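Local coordinates for type 3A cellulose-binding domain protein (Clostridium thermocellum, PDB 4B9P) that binds cellulose as the extracellular, biomass-sensing carbohydrate-binding module of an anti-sigma factor that probably restrains its partner sigma factor until polysaccharide is bound, at residues N13-S18 / E22-I27; T49-I54 / Q133-S138; N113-S118 / P122-W127. All coordinates share one frame; numbering follows the deposited sequence. Where two conformers were deposited one is given.

Contact 1: residues N13-S18 / E22-I27; sequences NHIRTS and ELQPRI. With ZN (zinc ion), chain C.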
ATOM      1  N   ASN A  13       1.796  -4.977   8.569  1.00 16.78           N
ATOM      2  CA  ASN A  13       2.858  -4.000   8.727  1.00 16.51           C
ATOM      3  C   ASN A  13       4.088  -4.668   9.283  1.00 16.26           C
ATOM      4  O   ASN A  13       4.056  -5.295  10.320  1.00 18.42           O
ATOM      5  CB  ASN A  13       2.365  -2.882   9.639  1.00 17.00           C
ATOM      6  CG  ASN A  13       1.365  -2.020   8.957  1.00 15.95           C
ATOM      7  OD1 ASN A  13       0.166  -2.274   8.990  1.00 17.73           O
ATOM      8  ND2 ASN A  13       1.844  -0.995   8.277  1.00 16.87           N
ATOM      9  N   HIS A  14       5.201  -4.517   8.574  1.00 17.22           N
ATOM     10  CA  HIS A  14       6.434  -5.167   8.984  1.00 18.20           C
ATOM     11  C   HIS A  14       7.120  -4.438  10.125  1.00 19.97           C
ATOM     12  O   HIS A  14       7.926  -5.038  10.833  1.00 22.92           O
ATOM     13  CB  HIS A  14       7.348  -5.297   7.759  1.00 20.32           C
ATOM     14  CG  HIS A  14       8.577  -6.115   7.994  1.00 21.92           C
ATOM     15  ND1 HIS A  14       9.848  -5.601   7.859  1.00 24.84           N
ATOM     16  CD2 HIS A  14       8.741  -7.425   8.288  1.00 23.80           C
ATOM     17  CE1 HIS A  14      10.743  -6.550   8.086  1.00 25.25           C
ATOM     18  NE2 HIS A  14      10.098  -7.669   8.338  1.00 25.17           N
ATOM     19  N   ILE A  15       6.811  -3.156  10.283  1.00 18.61           N
ATOM     20  CA  ILE A  15       7.205  -2.394  11.453  1.00 17.94           C
ATOM     21  C   ILE A  15       5.938  -1.928  12.136  1.00 18.13           C
ATOM     22  O   ILE A  15       5.109  -1.248  11.492  1.00 17.81           O
ATOM     23  CB  ILE A  15       8.051  -1.149  11.085  1.00 20.52           C
ATOM     24  CG1 ILE A  15       9.364  -1.571  10.432  1.00 23.51           C
ATOM     25  CG2 ILE A  15       8.302  -0.273  12.314  1.00 21.98           C
ATOM     26  CD1 ILE A  15      10.151  -0.405   9.962  1.00 27.25           C
ATOM     27  N   ARG A  16       5.786  -2.284  13.410  1.00 18.27           N
ATOM     28  CA  ARG A  16       4.542  -1.990  14.117  1.00 18.19           C
ATOM     29  C   ARG A  16       4.702  -1.084  15.317  1.00 19.30           C
ATOM     30  O   ARG A  16       3.778  -0.936  16.119  1.00 21.71           O
ATOM     31  CB  ARG A  16       3.891  -3.311  14.543  1.00 19.83           C
ATOM     32  CG  ARG A  16       3.460  -4.119  13.343  1.00 19.89           C
ATOM     33  CD  ARG A  16       2.895  -5.457  13.660  1.00 19.82           C
ATOM     34  NE  ARG A  16       3.815  -6.361  14.314  1.00 23.30           N
ATOM     35  CZ  ARG A  16       4.796  -7.059  13.728  1.00 23.44           C
ATOM     36  NH1 ARG A  16       5.059  -6.986  12.428  1.00 22.19           N
ATOM     37  NH2 ARG A  16       5.509  -7.884  14.473  1.00 27.26           N
ATOM     38  N   THR A  17       5.877  -0.486  15.469  1.00 19.86           N
ATOM     39  CA  THR A  17       6.100   0.461  16.533  1.00 20.46           C
ATOM     40  C   THR A  17       5.210   1.682  16.339  1.00 19.91           C
ATOM     41  O   THR A  17       4.878   2.064  15.212  1.00 21.84           O
ATOM     42  CB  THR A  17       7.566   0.897  16.569  1.00 22.83           C
ATOM     43  OG1 THR A  17       7.955   1.355  15.277  1.00 24.93           O
ATOM     44  CG2 THR A  17       8.434  -0.251  16.900  1.00 26.20           C
ATOM     45  N   SER A  18       4.797   2.288  17.442  0.57 21.79           N
ATOM     46  CA  SER A  18       3.899   3.434  17.362  0.57 22.70           C
ATOM     47  C   SER A  18       4.490   4.561  16.503  0.57 21.34           C
ATOM     48  O   SER A  18       3.783   5.180  15.708  0.57 25.48           O
ATOM     49  CB  SER A  18       3.609   3.952  18.765  0.57 25.31           C
ATOM     50  OG  SER A  18       4.821   4.122  19.473  0.57 26.37           O
ATOM     51  N   GLU A  22       9.788   4.815   8.806  1.00 18.30           N
ATOM     52  CA  GLU A  22       9.316   4.306   7.526  1.00 20.26           C
ATOM     53  C   GLU A  22       8.086   3.473   7.699  1.00 18.60           C
ATOM     54  O   GLU A  22       8.009   2.629   8.579  1.00 19.95           O
ATOM     55  CB  GLU A  22      10.352   3.531   6.716  1.00 26.44           C
ATOM     56  CG  GLU A  22      11.373   2.750   7.397  1.00 34.66           C
ATOM     57  CD  GLU A  22      12.344   2.108   6.395  1.00 35.42           C
ATOM     58  OE1 GLU A  22      11.956   1.085   5.830  1.00 41.25           O
ATOM     59  OE2 GLU A  22      13.467   2.621   6.138  1.00 37.78           O
ATOM     60  N   LEU A  23       7.087   3.730   6.873  1.00 17.07           N
ATOM     61  CA  LEU A  23       5.931   2.827   6.784  1.00 17.12           C
ATOM     62  C   LEU A  23       6.360   1.610   5.994  1.00 17.26           C
ATOM     63  O   LEU A  23       6.979   1.744   4.948  1.00 18.53           O
ATOM     64  CB  LEU A  23       4.778   3.512   6.063  1.00 18.61           C
ATOM     65  CG  LEU A  23       4.373   4.890   6.567  1.00 18.21           C
ATOM     66  CD1 LEU A  23       3.210   5.462   5.736  1.00 20.72           C
ATOM     67  CD2 LEU A  23       4.029   4.860   8.048  1.00 20.06           C
ATOM     68  N   GLN A  24       6.029   0.421   6.505  1.00 17.80           N
ATOM     69  CA  GLN A  24       6.393  -0.821   5.820  1.00 17.15           C
ATOM     70  C   GLN A  24       5.176  -1.730   5.650  1.00 16.82           C
ATOM     71  O   GLN A  24       5.120  -2.828   6.184  1.00 17.81           O
ATOM     72  CB  GLN A  24       7.498  -1.548   6.580  1.00 19.05           C
ATOM     73  CG  GLN A  24       8.829  -0.840   6.430  1.00 22.97           C
ATOM     74  CD  GLN A  24       9.997  -1.756   6.749  1.00 25.87           C
ATOM     75  OE1 GLN A  24       9.810  -2.940   7.093  1.00 29.28           O
ATOM     76  NE2 GLN A  24      11.195  -1.218   6.655  1.00 28.41           N
ATOM     77  N   PRO A  25       4.192  -1.290   4.858  1.00 17.09           N
ATOM     78  CA  PRO A  25       3.092  -2.196   4.504  1.00 18.41           C
ATOM     79  C   PRO A  25       3.556  -3.270   3.528  1.00 18.24           C
ATOM     80  O   PRO A  25       4.300  -2.985   2.559  1.00 18.76           O
ATOM     81  CB  PRO A  25       2.078  -1.246   3.847  1.00 19.20           C
ATOM     82  CG  PRO A  25       2.925  -0.228   3.196  1.00 21.28           C
ATOM     83  CD  PRO A  25       4.114  -0.024   4.107  1.00 18.41           C
ATOM     84  N   ARG A  26       3.159  -4.508   3.805  1.00 17.39           N
ATOM     85  CA  ARG A  26       3.403  -5.615   2.897  1.00 17.95           C
ATOM     86  C   ARG A  26       2.047  -6.123   2.450  1.00 16.59           C
ATOM     87  O   ARG A  26       1.164  -6.307   3.297  1.00 18.60           O
ATOM     88  CB  ARG A  26       4.200  -6.697   3.601  1.00 19.66           C
ATOM     89  CG  ARG A  26       5.565  -6.161   3.986  1.00 21.93           C
ATOM     90  CD  ARG A  26       6.476  -7.190   4.509  1.00 25.56           C
ATOM     91  NE  ARG A  26       7.825  -6.639   4.562  1.00 26.16           N
ATOM     92  CZ  ARG A  26       8.897  -7.381   4.783  1.00 28.75           C
ATOM     93  NH1 ARG A  26       8.765  -8.677   5.016  1.00 33.28           N
ATOM     94  NH2 ARG A  26      10.095  -6.830   4.781  1.00 29.18           N
ATOM     95  N   ILE A  27       1.877  -6.339   1.142  1.00 16.54           N
ATOM     96  CA  ILE A  27       0.568  -6.602   0.580  1.00 17.72           C
ATOM     97  C   ILE A  27       0.632  -7.789  -0.361  1.00 17.87           C
ATOM     98  O   ILE A  27       1.598  -7.953  -1.102  1.00 19.14           O
ATOM     99  CB  ILE A  27       0.094  -5.324  -0.148  1.00 20.24           C
ATOM    100  CG1 ILE A  27      -0.123  -4.179   0.884  1.00 21.50           C
ATOM    101  CG2 ILE A  27      -1.154  -5.554  -0.923  1.00 24.15           C
ATOM    102  CD1 ILE A  27      -0.244  -2.760   0.268  1.00 23.15           C
TER
HETATM  103 ZN    ZN C1168      11.027  -9.374   8.615  0.76 34.05          ZN
HETATM  104  O   HOH W   1       4.567   0.069   9.035  1.00 17.72           O
HETATM  105  O   HOH W   2       9.372 -10.658   8.212  1.00 56.78           O
HETATM  106  O   HOH W   3      11.114  -9.392  10.676  1.00 49.56           O
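ND1 of His14 donates a hydrogen bond to OE1 of Gln24 over 2.8 Å, the shortest sound polar bond between residues 13-18 and 22-27. OE1 lies in the plane of the imidazole and ND1 nearly in line with the amide C=O, so ring and amide are almost coplanar, 4° apart. Setting CG of His14 anti to the backbone N (chi1 -172°) turns the ring toward residues 24-26, where the guanidinium of Arg26 lies flat on one of its faces, centres 3.5 Å apart. NH2 of Arg26 sits over the ring and is not bonded to ND1, both being donors; the extended arginine is tied on its other end nitrogen, NH1, by the hydroxyl of Tyr12. Ile15 adds an apolar touch, its CD1 resting 3.5 Å from CD of Gln24.

Behind the side chains, the backbone N of His14 bonds to O of Gln24 at 2.9 Å, beside the antiparallel non-hydrogen-bonded pair Asn13-Pro25. Proline suits that place because its lack of an N-H costs the pair nothing. Water 1 bridges the two segments, accepting from ND2 of Asn13 and N of Gln24 and donating to O of Ile15, while OD1 of Asn13 takes the backbone N of Asn140. NE2 of His14 binds a zinc ion at 2.0 Å, with two waters also on the metal. With ND1 donating to Gln24 and NE2 on zinc, the imidazole is probably neutral, its rotation set by both bonds, which would make the stack with cationic Arg26 less costly than one with a histidinium.

Contact 2: residues T49-I54 / Q133-S138; sequences TKDQVI and QNSDYS. With CA (calcium ion), chain B.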
ATOM      1  N   THR A  49      -2.148   9.080   7.980  1.00 15.13           N
ATOM      2  CA  THR A  49      -1.927  10.519   8.214  1.00 15.09           C
ATOM      3  C   THR A  49      -0.433  10.803   8.171  1.00 15.25           C
ATOM      4  O   THR A  49       0.348  10.193   8.895  1.00 15.49           O
ATOM      5  CB  THR A  49      -2.518  10.939   9.554  1.00 15.94           C
ATOM      6  OG1 THR A  49      -2.112   9.993  10.557  1.00 16.06           O
ATOM      7  CG2 THR A  49      -4.060  11.030   9.462  1.00 16.68           C
ATOM      8  N   LYS A  50      -0.040  11.724   7.277  1.00 15.59           N
ATOM      9  CA  LYS A  50       1.394  12.032   7.073  1.00 15.56           C
ATOM     10  C   LYS A  50       2.027  12.747   8.258  1.00 15.95           C
ATOM     11  O   LYS A  50       3.253  12.827   8.337  1.00 16.55           O
ATOM     12  CB  LYS A  50       1.591  12.846   5.795  1.00 16.48           C
ATOM     13  CG  LYS A  50       0.989  14.271   5.918  1.00 17.08           C
ATOM     14  CD  LYS A  50       1.145  15.069   4.652  1.00 19.34           C
ATOM     15  CE  LYS A  50       0.678  16.522   4.803  1.00 18.73           C
ATOM     16  NZ  LYS A  50      -0.756  16.607   5.114  1.00 19.08           N
ATOM     17  N   ASP A  51       1.205  13.251   9.183  1.00 15.40           N
ATOM     18  CA  ASP A  51       1.709  13.925  10.361  1.00 15.57           C
ATOM     19  C   ASP A  51       2.592  15.081   9.903  1.00 16.10           C
ATOM     20  O   ASP A  51       2.138  15.875   9.072  1.00 17.03           O
ATOM     21  CB  ASP A  51       2.373  12.917  11.300  1.00 16.26           C
ATOM     22  CG  ASP A  51       1.499  11.658  11.522  1.00 15.79           C
ATOM     23  OD1 ASP A  51       0.249  11.769  11.643  1.00 15.64           O
ATOM     24  OD2 ASP A  51       2.069  10.562  11.587  1.00 15.93           O
ATOM     25  N   GLN A  52       3.808  15.249  10.439  1.00 15.53           N
ATOM     26  CA  GLN A  52       4.679  16.340   9.970  1.00 16.15           C
ATOM     27  C   GLN A  52       5.814  15.860   9.065  1.00 15.34           C
ATOM     28  O   GLN A  52       6.763  16.593   8.826  1.00 16.94           O
ATOM     29  CB  GLN A  52       5.215  17.110  11.181  1.00 16.23           C
ATOM     30  CG  GLN A  52       4.095  17.837  11.930  1.00 17.90           C
ATOM     31  CD  GLN A  52       4.632  18.615  13.084  1.00 20.25           C
ATOM     32  OE1 GLN A  52       4.953  18.044  14.158  1.00 22.26           O
ATOM     33  NE2 GLN A  52       4.795  19.908  12.884  1.00 20.60           N
ATOM     34  N   VAL A  53       5.710  14.643   8.538  1.00 15.57           N
ATOM     35  CA  VAL A  53       6.775  14.112   7.722  1.00 15.84           C
ATOM     36  C   VAL A  53       6.793  14.784   6.360  1.00 16.16           C
ATOM     37  O   VAL A  53       5.736  15.051   5.780  1.00 18.50           O
ATOM     38  CB  VAL A  53       6.595  12.563   7.594  1.00 15.95           C
ATOM     39  CG1 VAL A  53       7.656  11.987   6.665  1.00 17.63           C
ATOM     40  CG2 VAL A  53       6.705  11.938   8.996  1.00 17.11           C
ATOM     41  N   ILE A  54       7.994  15.094   5.868  1.00 15.98           N
ATOM     42  CA  ILE A  54       8.186  15.743   4.566  1.00 15.34           C
ATOM     43  C   ILE A  54       9.093  14.875   3.676  1.00 16.39           C
ATOM     44  O   ILE A  54       9.658  13.876   4.143  1.00 16.53           O
ATOM     45  CB  ILE A  54       8.759  17.170   4.752  1.00 16.52           C
ATOM     46  CG1 ILE A  54      10.146  17.128   5.421  1.00 17.60           C
ATOM     47  CG2 ILE A  54       7.740  18.046   5.475  1.00 18.34           C
ATOM     48  CD1 ILE A  54      10.873  18.483   5.403  1.00 20.80           C
ATOM     49  N   GLN A 133       1.977   5.889  13.759  1.00 16.24           N
ATOM     50  CA  GLN A 133       1.203   4.909  12.976  1.00 16.06           C
ATOM     51  C   GLN A 133      -0.195   4.658  13.502  1.00 16.22           C
ATOM     52  O   GLN A 133      -1.046   4.232  12.747  1.00 16.97           O
ATOM     53  CB  GLN A 133       1.940   3.568  12.883  1.00 16.73           C
ATOM     54  CG  GLN A 133       3.307   3.681  12.223  1.00 17.89           C
ATOM     55  CD  GLN A 133       3.778   2.403  11.611  1.00 15.93           C
ATOM     56  OE1 GLN A 133       3.430   2.127  10.456  1.00 16.91           O
ATOM     57  NE2 GLN A 133       4.495   1.578  12.369  1.00 17.34           N
ATOM     58  N   ASN A 134      -0.445   4.843  14.789  1.00 16.92           N
ATOM     59  CA  ASN A 134      -1.779   4.499  15.286  1.00 18.92           C
ATOM     60  C   ASN A 134      -2.837   5.475  14.771  1.00 18.61           C
ATOM     61  O   ASN A 134      -4.024   5.149  14.808  1.00 21.46           O
ATOM     62  CB  ASN A 134      -1.761   4.477  16.808  1.00 23.06           C
ATOM     63  CG  ASN A 134      -0.978   3.315  17.352  1.00 28.99           C
ATOM     64  OD1 ASN A 134      -0.037   3.489  18.115  1.00 37.41           O
ATOM     65  ND2 ASN A 134      -1.350   2.123  16.940  1.00 27.19           N
ATOM     66  N   SER A 135      -2.408   6.603  14.215  1.00 16.33           N
ATOM     67  CA  SER A 135      -3.277   7.582  13.562  1.00 16.30           C
ATOM     68  C   SER A 135      -3.506   7.252  12.079  1.00 15.40           C
ATOM     69  O   SER A 135      -3.951   8.119  11.321  1.00 16.50           O
ATOM     70  CB  SER A 135      -2.661   8.990  13.703  1.00 16.50           C
ATOM     71  OG  SER A 135      -1.312   9.000  13.236  1.00 15.96           O
ATOM     72  N   ASP A 136      -3.133   6.044  11.646  1.00 16.54           N
ATOM     73  CA  ASP A 136      -3.214   5.672  10.230  1.00 16.29           C
ATOM     74  C   ASP A 136      -4.306   4.637  10.018  1.00 15.57           C
ATOM     75  O   ASP A 136      -4.203   3.513  10.543  1.00 16.66           O
ATOM     76  CB  ASP A 136      -1.878   5.112   9.722  1.00 15.33           C
ATOM     77  CG  ASP A 136      -0.733   6.105   9.868  1.00 15.95           C
ATOM     78  OD1 ASP A 136      -1.012   7.315  10.054  1.00 15.75           O
ATOM     79  OD2 ASP A 136       0.420   5.661   9.701  1.00 15.90           O
ATOM     80  N   TYR A 137      -5.299   4.985   9.209  1.00 15.90           N
ATOM     81  CA  TYR A 137      -6.448   4.113   8.970  1.00 16.15           C
ATOM     82  C   TYR A 137      -6.045   2.704   8.604  1.00 16.41           C
ATOM     83  O   TYR A 137      -6.622   1.754   9.110  1.00 17.47           O
ATOM     84  CB  TYR A 137      -7.312   4.731   7.899  1.00 16.71           C
ATOM     85  CG  TYR A 137      -8.527   3.911   7.521  1.00 17.22           C
ATOM     86  CD1 TYR A 137      -9.673   3.956   8.311  1.00 18.86           C
ATOM     87  CD2 TYR A 137      -8.551   3.143   6.368  1.00 17.72           C
ATOM     88  CE1 TYR A 137     -10.799   3.251   7.952  1.00 20.39           C
ATOM     89  CE2 TYR A 137      -9.687   2.405   6.012  1.00 17.81           C
ATOM     90  CZ  TYR A 137     -10.805   2.486   6.796  1.00 20.20           C
ATOM     91  OH  TYR A 137     -11.930   1.775   6.490  1.00 21.05           O
ATOM     92  N   SER A 138      -5.094   2.544   7.698  1.00 16.04           N
ATOM     93  CA  SER A 138      -4.772   1.211   7.203  1.00 16.35           C
ATOM     94  C   SER A 138      -3.837   0.405   8.086  1.00 16.12           C
ATOM     95  O   SER A 138      -3.619  -0.765   7.801  1.00 17.15           O
ATOM     96  CB  SER A 138      -4.182   1.298   5.787  1.00 16.13           C
ATOM     97  OG  SER A 138      -5.126   1.820   4.867  1.00 16.98           O
TER
HETATM   98 CA    CA B1167       0.102   9.184  11.114  1.00 15.38          CA
HETATM   99  O   HOH W   4       1.865   7.918   9.917  1.00 17.00           O
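Two irregular loops come together at Thr49 and Asp136, whose CA atoms lie 5.4 Å apart, the first leading into a type II' turn (Lys50 to Val53) and the second opening with a type I turn (Gln133 to Asp136). Between them sits the calcium site of this family 3 carbohydrate-binding module, an all-oxygen cage to which each loop contributes. Thr49 serves twice: its backbone O and its OG1 both bind calcium, OG1 at 2.4 Å. With chi1 47°, OG1 of Thr49 lies between the backbone N and the carbonyl carbon, where it can chelate the ion together with O. Asp51 closes on calcium with both carboxylate oxygens, OD1 at 2.6 Å and OD2 slightly nearer, whereas Asp136 uses OD1 alone, at 2.4 Å. Serine, small and neutral, adds OG of Ser135 without further charge to a shell already holding two carboxylates; the backbone O of Asp132 and water 4 complete it. The positive ion probably offsets the like charges of these aspartates.

Hydrogen bonds hold the ligands in place. OG1 of Thr49 donates to O of Ser135 at 2.7 Å, from above the carbonyl plane. Asp136 OD1 also accepts the backbone N-H of Thr49, 3.0 Å away and 54° out of the carboxylate plane, so one oxygen joins metal and backbone. OD2 of Asp136 accepts a hydrogen bond from water 4 at 2.7 Å, a water that itself binds calcium.

Contact 3: residues N113-S118 / P122-W127; sequences NSYALS and PPYSEW. With ZN (zinc ion), chain E.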
ATOM      1  N   ASN A 113      10.268   9.865   4.529  1.00 16.13           N
ATOM      2  CA  ASN A 113      11.143  10.965   4.128  1.00 16.06           C
ATOM      3  C   ASN A 113      12.337  10.367   3.369  1.00 16.60           C
ATOM      4  O   ASN A 113      12.978   9.427   3.865  1.00 17.30           O
ATOM      5  CB  ASN A 113      11.588  11.651   5.438  1.00 17.05           C
ATOM      6  CG  ASN A 113      12.446  12.884   5.244  1.00 15.43           C
ATOM      7  OD1 ASN A 113      13.306  12.932   4.387  1.00 17.87           O
ATOM      8  ND2 ASN A 113      12.251  13.865   6.103  1.00 17.47           N
ATOM      9  N   SER A 114      12.622  10.886   2.166  1.00 16.91           N
ATOM     10  CA  SER A 114      13.707  10.359   1.345  1.00 18.01           C
ATOM     11  C   SER A 114      15.027  10.239   2.117  1.00 17.88           C
ATOM     12  O   SER A 114      15.825   9.356   1.832  1.00 21.74           O
ATOM     13  CB  SER A 114      13.843  11.226   0.086  1.00 19.44           C
ATOM     14  OG  SER A 114      14.191  12.573   0.436  1.00 20.09           O
ATOM     15  N   TYR A 115      15.285  11.154   3.039  1.00 17.40           N
ATOM     16  CA  TYR A 115      16.531  11.141   3.813  1.00 18.51           C
ATOM     17  C   TYR A 115      16.537  10.042   4.870  1.00 19.80           C
ATOM     18  O   TYR A 115      17.594   9.605   5.303  1.00 26.63           O
ATOM     19  CB  TYR A 115      16.791  12.506   4.460  1.00 18.41           C
ATOM     20  CG  TYR A 115      17.196  13.578   3.483  1.00 17.72           C
ATOM     21  CD1 TYR A 115      16.230  14.251   2.712  1.00 18.08           C
ATOM     22  CD2 TYR A 115      18.538  13.911   3.326  1.00 17.64           C
ATOM     23  CE1 TYR A 115      16.599  15.238   1.830  1.00 17.28           C
ATOM     24  CE2 TYR A 115      18.893  14.894   2.435  1.00 17.37           C
ATOM     25  CZ  TYR A 115      17.931  15.564   1.695  1.00 17.21           C
ATOM     26  OH  TYR A 115      18.309  16.543   0.817  1.00 17.58           O
ATOM     27  N   ALA A 116      15.379   9.605   5.322  1.00 19.11           N
ATOM     28  CA  ALA A 116      15.285   8.500   6.258  1.00 20.07           C
ATOM     29  C   ALA A 116      15.406   7.160   5.582  1.00 24.17           C
ATOM     30  O   ALA A 116      15.897   6.218   6.177  1.00 28.67           O
ATOM     31  CB  ALA A 116      13.979   8.580   7.018  1.00 22.59           C
ATOM     32  N   LEU A 117      15.002   7.081   4.325  1.00 21.16           N
ATOM     33  CA  LEU A 117      14.949   5.787   3.667  1.00 25.20           C
ATOM     34  C   LEU A 117      16.336   5.346   3.195  1.00 30.31           C
ATOM     35  O   LEU A 117      16.551   4.198   2.831  1.00 32.73           O
ATOM     36  CB  LEU A 117      13.928   5.796   2.541  1.00 23.82           C
ATOM     37  CG  LEU A 117      12.545   5.308   3.023  1.00 28.07           C
ATOM     38  CD1 LEU A 117      11.975   6.115   4.188  1.00 30.05           C
ATOM     39  CD2 LEU A 117      11.572   5.243   1.855  1.00 29.75           C
ATOM     40  N   SER A 118      17.279   6.278   3.225  1.00 33.66           N
ATOM     41  CA  SER A 118      18.642   5.971   2.857  1.00 37.39           C
ATOM     42  C   SER A 118      19.471   5.349   3.994  1.00 37.68           C
ATOM     43  O   SER A 118      20.617   4.943   3.774  1.00 38.97           O
ATOM     44  CB  SER A 118      19.304   7.224   2.285  1.00 38.88           C
ATOM     45  OG  SER A 118      19.386   8.270   3.229  1.00 44.76           O
ATOM     46  N   PRO A 122      18.808  11.560   9.050  1.00 20.26           N
ATOM     47  CA  PRO A 122      18.170  12.675   8.337  1.00 21.20           C
ATOM     48  C   PRO A 122      18.577  14.007   8.974  1.00 19.56           C
ATOM     49  O   PRO A 122      18.619  14.096  10.200  1.00 20.55           O
ATOM     50  CB  PRO A 122      16.656  12.423   8.551  1.00 20.84           C
ATOM     51  CG  PRO A 122      16.565  11.014   9.032  1.00 23.42           C
ATOM     52  CD  PRO A 122      17.840  10.681   9.714  1.00 24.06           C
ATOM     53  N   PRO A 123      18.785  15.055   8.170  1.00 17.24           N
ATOM     54  CA  PRO A 123      19.233  16.345   8.718  1.00 17.87           C
ATOM     55  C   PRO A 123      18.046  17.206   9.176  1.00 16.77           C
ATOM     56  O   PRO A 123      17.896  18.370   8.765  1.00 17.18           O
ATOM     57  CB  PRO A 123      19.947  16.959   7.532  1.00 18.78           C
ATOM     58  CG  PRO A 123      19.094  16.480   6.349  1.00 18.79           C
ATOM     59  CD  PRO A 123      18.834  15.020   6.695  1.00 18.01           C
ATOM     60  N   TYR A 124      17.190  16.595   9.986  1.00 17.54           N
ATOM     61  CA  TYR A 124      15.925  17.194  10.369  1.00 17.39           C
ATOM     62  C   TYR A 124      15.626  16.974  11.832  1.00 19.00           C
ATOM     63  O   TYR A 124      16.064  15.985  12.414  1.00 18.59           O
ATOM     64  CB  TYR A 124      14.778  16.543   9.563  1.00 18.11           C
ATOM     65  CG  TYR A 124      14.792  16.872   8.100  1.00 16.47           C
ATOM     66  CD1 TYR A 124      14.422  18.143   7.637  1.00 17.24           C
ATOM     67  CD2 TYR A 124      15.209  15.941   7.167  1.00 17.43           C
ATOM     68  CE1 TYR A 124      14.433  18.459   6.286  1.00 17.07           C
ATOM     69  CE2 TYR A 124      15.258  16.275   5.813  1.00 16.67           C
ATOM     70  CZ  TYR A 124      14.843  17.517   5.384  1.00 15.41           C
ATOM     71  OH  TYR A 124      14.894  17.793   4.038  1.00 16.22           O
ATOM     72  N   SER A 125      14.776  17.840  12.396  1.00 19.41           N
ATOM     73  CA  SER A 125      14.108  17.545  13.661  1.00 19.64           C
ATOM     74  C   SER A 125      13.265  16.275  13.490  1.00 17.98           C
ATOM     75  O   SER A 125      12.745  15.987  12.399  1.00 18.04           O
ATOM     76  CB  SER A 125      13.190  18.686  14.047  1.00 23.75           C
ATOM     77  OG  SER A 125      13.956  19.836  14.372  1.00 26.73           O
ATOM     78  N   GLU A 126      13.055  15.568  14.582  1.00 18.61           N
ATOM     79  CA  GLU A 126      12.458  14.243  14.532  1.00 18.36           C
ATOM     80  C   GLU A 126      11.116  14.244  13.808  1.00 18.19           C
ATOM     81  O   GLU A 126      10.795  13.306  13.075  1.00 17.85           O
ATOM     82  CB  GLU A 126      12.279  13.721  15.984  1.00 23.12           C
ATOM     83  CG  GLU A 126      11.526  12.459  16.047  1.00 30.03           C
ATOM     84  CD  GLU A 126      11.344  11.859  17.427  1.00 30.74           C
ATOM     85  OE1 GLU A 126      12.207  12.053  18.295  1.00 34.54           O
ATOM     86  OE2 GLU A 126      10.339  11.144  17.660  1.00 34.59           O
ATOM     87  N   TRP A 127      10.272  15.244  14.093  1.00 18.51           N
ATOM     88  CA  TRP A 127       8.907  15.268  13.558  1.00 18.56           C
ATOM     89  C   TRP A 127       8.867  15.357  12.031  1.00 16.75           C
ATOM     90  O   TRP A 127       7.852  15.006  11.417  1.00 17.51           O
ATOM     91  CB  TRP A 127       8.070  16.360  14.211  1.00 19.91           C
ATOM     92  CG  TRP A 127       8.653  17.703  14.064  1.00 21.91           C
ATOM     93  CD1 TRP A 127       8.542  18.549  12.979  1.00 24.54           C
ATOM     94  CD2 TRP A 127       9.462  18.389  15.034  1.00 25.19           C
ATOM     95  NE1 TRP A 127       9.235  19.721  13.235  1.00 28.10           N
ATOM     96  CE2 TRP A 127       9.796  19.650  14.491  1.00 26.72           C
ATOM     97  CE3 TRP A 127       9.918  18.062  16.312  1.00 27.01           C
ATOM     98  CZ2 TRP A 127      10.566  20.580  15.188  1.00 28.82           C
ATOM     99  CZ3 TRP A 127      10.686  18.996  17.013  1.00 28.16           C
ATOM    100  CH2 TRP A 127      10.992  20.236  16.450  1.00 29.12           C
TER
HETATM  101 ZN    ZN E1170       9.915  10.019  19.155  0.75 53.24          ZN
HETATM  102  O   HOH W   5       9.024   9.759  20.947  1.00 49.78           O
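From CB outward, the side chain of Tyr115 runs past residues 122-124. CB of Tyr115 lies 4.1 Å from CB of Pro122; next along, CD2 of Tyr115 meets CD of Pro123 at 3.6 Å. On the same side of the ring plane, CD1 of Tyr115 rests 3.8 Å from CE2 of Tyr124, and CE1 is close to that residue's OH. These last belong to a T-shaped stack: the edge of Tyr124 points at the face of Tyr115, ring planes 78° apart and centroids separated by 5.6 Å. With CG anti to the carbonyl carbon (chi1 -72°), the Tyr115 ring is carried toward Pro123 and Tyr124.

Rigid prolines suit the facing loop. Pro122 packs its CG on Ala116, where a methyl group is small enough for the ring to come near the helix backbone, and Pro123 is the centre of an inverse gamma turn. Asn113 is the N-cap, its OD1 accepting from N of Tyr115 at 3.0 Å; its ND2 lies beside Tyr124 and bonds to O of Asn128. Farther on, OE2 of Glu126 binds a zinc ion at 1.9 Å, a site shared with Glu19.

The short, weakly bonded helix 114-117 is separated from strand 104-111 by two residues, with Leu117 against Ile57 of strand 56-63, while the loop leading to strand 131-132 doubles back over Tyr115 and is tied to Asn55 through the hydroxyl of Tyr124.

In the fold
Along the chain contact 1 closes first; contact 2 then joins loops 79 residues apart, and contact 3 is nested inside the span it encloses. Contact 1 ties strands 7-13 and 25-31 of one five-stranded sheet. In contact 2, about 12 Å away between centres, the first loop leaves strand 42-48 of the other sheet and the second leads to strand 147-148 of the first, so calcium ties loops belonging to both. Gln133 links them, probably bonding to Ser18 and Thr17. Contact 3, about 15 Å from contact 2 and 17 Å from contact 1, touches both. Its Glu126 shares zinc with Glu19, between the segments of contact 1; metals and packing thus join three loop regions of this cellulose-binding module.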